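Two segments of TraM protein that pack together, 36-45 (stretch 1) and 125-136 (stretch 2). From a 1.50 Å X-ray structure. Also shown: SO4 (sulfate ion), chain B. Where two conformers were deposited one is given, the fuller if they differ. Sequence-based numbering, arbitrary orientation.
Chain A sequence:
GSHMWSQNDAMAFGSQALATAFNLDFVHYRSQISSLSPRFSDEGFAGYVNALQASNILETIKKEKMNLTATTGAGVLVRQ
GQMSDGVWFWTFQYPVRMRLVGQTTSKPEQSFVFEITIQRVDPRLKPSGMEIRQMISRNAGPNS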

ATOM      1  N   LEU A  36      -4.920   8.070   3.559  1.00  9.15           N
ATOM      2  CA  LEU A  36      -4.457   7.275   2.415  1.00  9.57           C
ATOM      3  C   LEU A  36      -5.602   6.842   1.504  1.00  7.34           C
ATOM      4  O   LEU A  36      -5.392   6.365   0.383  1.00  6.66           O
ATOM      5  N   SER A  37      -6.835   6.995   1.971  1.00  6.89           N
ATOM      6  CA  SER A  37      -7.998   6.523   1.224  0.50  6.57           C
ATOM      7  C   SER A  37      -8.053   6.993  -0.244  1.00  7.68           C
ATOM      8  O   SER A  37      -8.486   6.251  -1.121  1.00  5.46           O
ATOM      9  N   PRO A  38      -7.621   8.253  -0.522  1.00  6.27           N
ATOM     10  CA  PRO A  38      -7.709   8.692  -1.925  1.00  6.57           C
ATOM     11  C   PRO A  38      -6.864   7.860  -2.886  1.00  5.63           C
ATOM     12  O   PRO A  38      -7.100   7.894  -4.114  1.00  6.50           O
ATOM     13  N   ARG A  39      -5.891   7.118  -2.369  1.00  5.27           N
ATOM     14  CA  ARG A  39      -5.009   6.325  -3.239  1.00  5.34           C
ATOM     15  C   ARG A  39      -5.636   4.985  -3.608  1.00  5.17           C
ATOM     16  O   ARG A  39      -5.065   4.235  -4.407  1.00  5.06           O
ATOM     17  N   PHE A  40      -6.807   4.675  -3.053  1.00  4.84           N
ATOM     18  CA  PHE A  40      -7.414   3.339  -3.196  1.00  4.89           C
ATOM     19  C   PHE A  40      -8.866   3.425  -3.633  1.00  5.70           C
ATOM     20  O   PHE A  40      -9.545   4.395  -3.282  1.00  6.83           O
ATOM     21  N   SER A  41      -9.364   2.422  -4.363  1.00  4.47           N
ATOM     22  CA  SER A  41     -10.803   2.201  -4.375  1.00  5.25           C
ATOM     23  C   SER A  41     -11.162   1.558  -3.032  1.00  5.86           C
ATOM     24  O   SER A  41     -10.291   1.067  -2.312  1.00  5.13           O
ATOM     25  N   ASP A  42     -12.448   1.483  -2.709  1.00  7.22           N
ATOM     26  CA  ASP A  42     -12.801   0.896  -1.420  1.00  7.39           C
ATOM     27  C   ASP A  42     -12.468  -0.602  -1.359  1.00  6.49           C
ATOM     28  O   ASP A  42     -12.073  -1.112  -0.309  1.00  6.34           O
ATOM     29  N   GLU A  43     -12.598  -1.315  -2.482  1.00  7.26           N
ATOM     30  CA  GLU A  43     -12.138  -2.707  -2.519  1.00  9.22           C
ATOM     31  C   GLU A  43     -10.619  -2.815  -2.354  1.00  6.78           C
ATOM     32  O   GLU A  43     -10.116  -3.745  -1.704  1.00  8.30           O
ATOM     33  N   GLY A  44      -9.878  -1.874  -2.921  1.00  4.89           N
ATOM     34  CA  GLY A  44      -8.442  -1.854  -2.759  1.00  7.32           C
ATOM     35  C   GLY A  44      -8.075  -1.634  -1.300  1.00  6.59           C
ATOM     36  O   GLY A  44      -7.177  -2.282  -0.755  1.00  6.79           O
ATOM     37  N   PHE A  45      -8.782  -0.704  -0.661  1.00  5.33           N
ATOM     38  CA  PHE A  45      -8.497  -0.362   0.723  1.00  4.92           C
ATOM     39  C   PHE A  45      -8.739  -1.577   1.637  1.00  4.52           C
ATOM     40  O   PHE A  45      -8.029  -1.767   2.622  1.00  5.05           O
ATOM     41  N   LEU A 125     -12.529  13.380 -10.950  1.00  9.64           N
ATOM     42  CA  LEU A 125     -12.873  12.779  -9.665  1.00  9.60           C
ATOM     43  C   LEU A 125     -11.664  12.714  -8.722  1.00 12.31           C
ATOM     44  O   LEU A 125     -11.742  13.110  -7.562  1.00 15.19           O
ATOM     45  N   LYS A 126     -10.547  12.197  -9.230  1.00  9.48           N
ATOM     46  CA  LYS A 126      -9.295  12.173  -8.502  1.00  9.55           C
ATOM     47  C   LYS A 126      -8.199  12.712  -9.408  1.00  8.47           C
ATOM     48  O   LYS A 126      -7.909  12.122 -10.456  1.00  8.07           O
ATOM     49  N   PRO A 127      -7.592  13.840  -9.031  1.00  8.62           N
ATOM     50  CA  PRO A 127      -6.657  14.478  -9.962  1.00  8.46           C
ATOM     51  C   PRO A 127      -5.432  13.631 -10.311  1.00  9.66           C
ATOM     52  O   PRO A 127      -4.816  13.889 -11.344  1.00 10.77           O
ATOM     53  N   SER A 128      -5.096  12.639  -9.480  1.00  7.53           N
ATOM     54  CA  SER A 128      -4.017  11.708  -9.827  1.00  8.11           C
ATOM     55  C   SER A 128      -4.378  10.869 -11.039  1.00  7.98           C
ATOM     56  O   SER A 128      -3.493  10.335 -11.694  1.00  7.36           O
ATOM     57  N   GLY A 129      -5.674  10.720 -11.293  1.00  6.12           N
ATOM     58  CA  GLY A 129      -6.157   9.826 -12.330  1.00  5.94           C
ATOM     59  C   GLY A 129      -5.938   8.350 -12.071  1.00  5.24           C
ATOM     60  O   GLY A 129      -6.063   7.541 -13.001  1.00  6.08           O
HETATM   61  N   MSE A 130      -5.619   7.982 -10.830  1.00  4.65           N
HETATM   62  CA  MSE A 130      -5.339   6.581 -10.526  1.00  6.24           C
HETATM   63  C   MSE A 130      -5.823   6.207  -9.137  1.00  5.02           C
HETATM   64  O   MSE A 130      -5.934   7.067  -8.252  1.00  5.17           O
ATOM     65  N   GLU A 131      -6.047   4.914  -8.934  1.00  4.96           N
ATOM     66  CA  GLU A 131      -6.288   4.385  -7.592  1.00  4.08           C
ATOM     67  C   GLU A 131      -5.964   2.902  -7.572  1.00  5.62           C
ATOM     68  O   GLU A 131      -6.064   2.207  -8.594  1.00  5.60           O
ATOM     69  N   ILE A 132      -5.570   2.407  -6.409  1.00  4.41           N
ATOM     70  CA  ILE A 132      -5.298   0.992  -6.233  1.00  4.26           C
ATOM     71  C   ILE A 132      -6.600   0.235  -6.019  1.00  4.41           C
ATOM     72  O   ILE A 132      -7.315   0.471  -5.034  1.00  4.27           O
ATOM     73  N   ARG A 133      -6.911  -0.691  -6.921  1.00  6.60           N
ATOM     74  CA  ARG A 133      -8.145  -1.465  -6.792  1.00  5.38           C
ATOM     75  C   ARG A 133      -7.965  -2.823  -6.153  1.00  6.11           C
ATOM     76  O   ARG A 133      -8.953  -3.456  -5.769  1.00  7.04           O
ATOM     77  N   GLN A 134      -6.716  -3.263  -6.011  1.00  5.08           N
ATOM     78  CA  GLN A 134      -6.421  -4.535  -5.349  1.00  4.79           C
ATOM     79  C   GLN A 134      -5.034  -4.502  -4.757  1.00  6.74           C
ATOM     80  O   GLN A 134      -4.105  -4.028  -5.402  1.00  5.13           O
HETATM   81  N   MSE A 135      -4.913  -4.988  -3.521  1.00  5.94           N
HETATM   82  CA  MSE A 135      -3.635  -5.085  -2.808  1.00  6.26           C
HETATM   83  C   MSE A 135      -3.563  -6.460  -2.174  1.00  7.91           C
HETATM   84  O   MSE A 135      -4.486  -6.864  -1.448  1.00  8.84           O
ATOM     85  N   ILE A 136      -2.498  -7.193  -2.479  1.00  8.66           N
ATOM     86  CA  ILE A 136      -2.325  -8.553  -1.975  1.00  9.19           C
ATOM     87  C   ILE A 136      -0.925  -8.685  -1.423  1.00  9.84           C
ATOM     88  O   ILE A 136       0.050  -8.438  -2.130  1.00 10.55           O
TER

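The two segments of TraM meet at a single beta bridge, F40 with I132. I132 N donates to R39 O (2.8 Å), and S41 N donates to I132 O (2.9 Å). These bonds hold the two backbones side by side here.

The apolar contact centres on F40. Its CA-to-CB bond points away from stretch 2, but the m rotamer brings the ring back. F40 CD2 lies 3.7 Å from I132 CB. I132, m then t, places CD1 over one face of F40, 4.2 Å from the ring centroid. Selenomethionine M135 points toward stretch 1, with chi1 and chi2 both t. M135 CE reaches the ring edge, 3.8 Å from F40 CZ.

K126 also points in, its chain m then fully extended. K126 NZ donates to P38 O (2.9 Å) and forms a salt bridge with E131 OE1 (2.7 Å). E131 likewise points inward, with chi1 p.

S41, chi1 p, caps the helix: G44 N donates to S41 OG (3.0 Å). G44 lies close to the strand, and an ideal CB there would clash with I132 O at 1.9 Å.

Water 1 joins P38 O (2.8 Å), R39 NH2 (2.9 Å) and S128 OG (2.8 Å). Water 2 links E43 O (3.1 Å) to M135 N (3.0 Å). S37 points away, and its OG donates to sulfate O2 (2.6 Å).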

ATOM      1  CB  LEU A  36      -3.739   6.023   2.920  1.00 15.67           C
ATOM      2  CG  LEU A  36      -2.334   5.735   2.377  1.00 23.73           C
ATOM      3  CD1 LEU A  36      -1.962   4.301   2.635  1.00 17.60           C
ATOM      4  CD2 LEU A  36      -2.226   6.048   0.893  1.00 21.88           C
ATOM      5  CB  SER A  37      -9.285   6.895   1.975  0.50  7.70           C
ATOM      6  OG  SER A  37     -10.421   6.275   1.395  0.50 11.58           O
ATOM      7  CB  PRO A  38      -7.168  10.123  -1.885  1.00  9.98           C
ATOM      8  CG  PRO A  38      -7.459  10.587  -0.476  1.00  8.15           C
ATOM      9  CD  PRO A  38      -7.243   9.359   0.382  1.00  7.39           C
ATOM     10  CB  ARG A  39      -3.652   6.078  -2.569  1.00  6.72           C
ATOM     11  CG  ARG A  39      -2.887   7.345  -2.250  1.00 12.39           C
ATOM     12  CD  ARG A  39      -2.423   8.000  -3.529  1.00 17.07           C
ATOM     13  NE  ARG A  39      -1.656   9.227  -3.320  1.00 23.01           N
ATOM     14  CZ  ARG A  39      -2.016  10.419  -3.786  1.00 26.58           C
ATOM     15  NH1 ARG A  39      -1.251  11.480  -3.544  1.00 33.39           N
ATOM     16  NH2 ARG A  39      -3.138  10.555  -4.495  1.00 15.08           N
ATOM     17  CB  PHE A  40      -7.434   2.618  -1.833  1.00  5.51           C
ATOM     18  CG  PHE A  40      -6.086   2.175  -1.319  1.00  3.62           C
ATOM     19  CD1 PHE A  40      -5.258   3.038  -0.618  1.00  6.60           C
ATOM     20  CD2 PHE A  40      -5.673   0.858  -1.515  1.00  5.64           C
ATOM     21  CE1 PHE A  40      -4.046   2.589  -0.130  1.00  7.79           C
ATOM     22  CE2 PHE A  40      -4.467   0.406  -1.026  1.00  6.79           C
ATOM     23  CZ  PHE A  40      -3.648   1.263  -0.348  1.00  8.41           C
ATOM     24  CB  SER A  41     -11.202   1.242  -5.499  1.00  6.05           C
ATOM     25  OG  SER A  41     -10.736  -0.075  -5.221  1.00  5.63           O
ATOM     26  CB  ASP A  42     -14.265   1.202  -1.071  1.00  9.28           C
ATOM     27  CG  ASP A  42     -14.474   2.668  -0.682  1.00 11.64           C
ATOM     28  OD1 ASP A  42     -13.477   3.408  -0.535  1.00 13.79           O
ATOM     29  OD2 ASP A  42     -15.635   3.099  -0.524  1.00 21.70           O
ATOM     30  CB  GLU A  43     -12.547  -3.397  -3.814  1.00 12.84           C
ATOM     31  CG  GLU A  43     -12.321  -4.896  -3.757  1.00 19.45           C
ATOM     32  CD  GLU A  43     -13.340  -5.609  -2.875  1.00 27.60           C
ATOM     33  OE1 GLU A  43     -14.380  -4.995  -2.572  1.00 24.94           O
ATOM     34  OE2 GLU A  43     -13.110  -6.786  -2.497  1.00 29.46           O
ATOM     35  CB  PHE A  45      -9.362   0.843   1.126  1.00  4.83           C
ATOM     36  CG  PHE A  45      -8.844   1.617   2.314  1.00  6.73           C
ATOM     37  CD1 PHE A  45      -7.850   2.576   2.170  1.00  6.84           C
ATOM     38  CD2 PHE A  45      -9.397   1.417   3.570  1.00  9.23           C
ATOM     39  CE1 PHE A  45      -7.397   3.308   3.283  1.00  9.54           C
ATOM     40  CE2 PHE A  45      -8.942   2.137   4.669  1.00 10.36           C
ATOM     41  CZ  PHE A  45      -7.952   3.081   4.522  1.00  8.79           C
ATOM     42  CB  LEU A 125     -13.430  11.378  -9.904  1.00 14.33           C
ATOM     43  CG  LEU A 125     -14.903  11.056  -9.647  1.00 31.28           C
ATOM     44  CD1 LEU A 125     -15.819  12.247  -9.878  1.00 21.64           C
ATOM     45  CD2 LEU A 125     -15.332   9.857 -10.493  1.00 24.43           C
ATOM     46  CB  LYS A 126      -8.933  10.742  -8.091  1.00  8.45           C
ATOM     47  CG  LYS A 126      -9.849  10.132  -7.068  1.00  7.66           C
ATOM     48  CD  LYS A 126      -9.292   8.787  -6.595  1.00  7.20           C
ATOM     49  CE  LYS A 126     -10.192   8.218  -5.509  1.00  6.87           C
ATOM     50  NZ  LYS A 126      -9.687   6.912  -4.986  1.00  7.13           N
ATOM     51  CB  PRO A 127      -6.272  15.785  -9.242  1.00 11.31           C
ATOM     52  CG  PRO A 127      -6.525  15.486  -7.798  1.00 11.08           C
ATOM     53  CD  PRO A 127      -7.729  14.615  -7.773  1.00  9.76           C
ATOM     54  CB  SER A 128      -3.747  10.729  -8.676  1.00  7.44           C
ATOM     55  OG  SER A 128      -4.844   9.870  -8.506  1.00  9.36           O
HETATM   56  CB  MSE A 130      -3.830   6.338 -10.578  1.00  6.61           C
HETATM   57  CG  MSE A 130      -3.275   6.366 -11.999  1.00  7.33           C
HETATM   58 SE   MSE A 130      -1.332   6.064 -12.091  1.00 12.76          SE
HETATM   59  CE  MSE A 130      -0.747   7.828 -11.542  1.00 11.11           C
ATOM     60  CB  GLU A 131      -7.742   4.627  -7.157  1.00  6.38           C
ATOM     61  CG  GLU A 131      -8.731   3.770  -7.874  1.00  5.86           C
ATOM     62  CD  GLU A 131     -10.177   4.176  -7.648  1.00  7.50           C
ATOM     63  OE1 GLU A 131     -10.433   5.116  -6.854  1.00 10.19           O
ATOM     64  OE2 GLU A 131     -11.072   3.551  -8.264  1.00  9.89           O
ATOM     65  CB  ILE A 132      -4.388   0.798  -5.008  1.00  3.91           C
ATOM     66  CG1 ILE A 132      -3.024   1.451  -5.272  1.00  5.72           C
ATOM     67  CG2 ILE A 132      -4.268  -0.688  -4.681  1.00  4.78           C
ATOM     68  CD1 ILE A 132      -2.128   1.553  -4.025  1.00  7.98           C
ATOM     69  CB  ARG A 133      -8.849  -1.637  -8.135  1.00  8.29           C
ATOM     70  CG  ARG A 133      -8.004  -2.358  -9.147  1.00  9.56           C
ATOM     71  CD  ARG A 133      -8.815  -2.743 -10.393  1.00 13.40           C
ATOM     72  NE  ARG A 133      -9.665  -3.896 -10.163  1.00 17.68           N
ATOM     73  CZ  ARG A 133     -10.992  -3.871 -10.243  1.00 23.19           C
ATOM     74  NH1 ARG A 133     -11.620  -2.740 -10.554  1.00 20.73           N
ATOM     75  NH2 ARG A 133     -11.692  -4.974 -10.004  1.00 28.07           N
ATOM     76  CB  GLN A 134      -6.536  -5.717  -6.319  1.00  7.22           C
ATOM     77  CG  GLN A 134      -6.483  -7.070  -5.591  1.00  8.49           C
ATOM     78  CD  GLN A 134      -6.817  -8.235  -6.482  1.00 13.12           C
ATOM     79  OE1 GLN A 134      -7.693  -9.043  -6.168  1.00 19.56           O
ATOM     80  NE2 GLN A 134      -6.115  -8.347  -7.584  1.00 10.35           N
HETATM   81  CB  MSE A 135      -3.517  -4.030  -1.711  1.00  7.25           C
HETATM   82  CG  MSE A 135      -2.260  -4.183  -0.889  1.00  8.63           C
HETATM   83 SE   MSE A 135      -1.958  -2.678   0.354  1.00 18.04          SE
HETATM   84  CE  MSE A 135      -1.019  -1.438  -0.801  1.00 15.77           C
ATOM     85  CB  ILE A 136      -2.457  -9.599  -3.081  1.00 10.15           C
ATOM     86  CG1 ILE A 136      -3.844  -9.542  -3.725  1.00 10.91           C
ATOM     87  CG2 ILE A 136      -2.177 -11.000  -2.520  1.00 11.39           C
ATOM     88  CD1 ILE A 136      -3.936 -10.283  -5.043  1.00 15.09           C
TER
HETATM   89  S   SO4 B 301     -11.584   9.723  -0.275  1.00 11.59           S
HETATM   90  O1  SO4 B 301     -11.117   9.665  -1.649  1.00 15.58           O
HETATM   91  O2  SO4 B 301     -11.451   8.403   0.315  1.00 13.35           O
HETATM   92  O3  SO4 B 301     -10.755  10.582   0.566  1.00 18.56           O
HETATM   93  O4  SO4 B 301     -12.982  10.161  -0.277  1.00 14.52           O
HETATM   94  O   HOH W   1      -5.324   9.162  -5.857  1.00 10.95           O
HETATM   95  O   HOH W   2      -7.618  -5.414  -2.318  1.00  9.10           O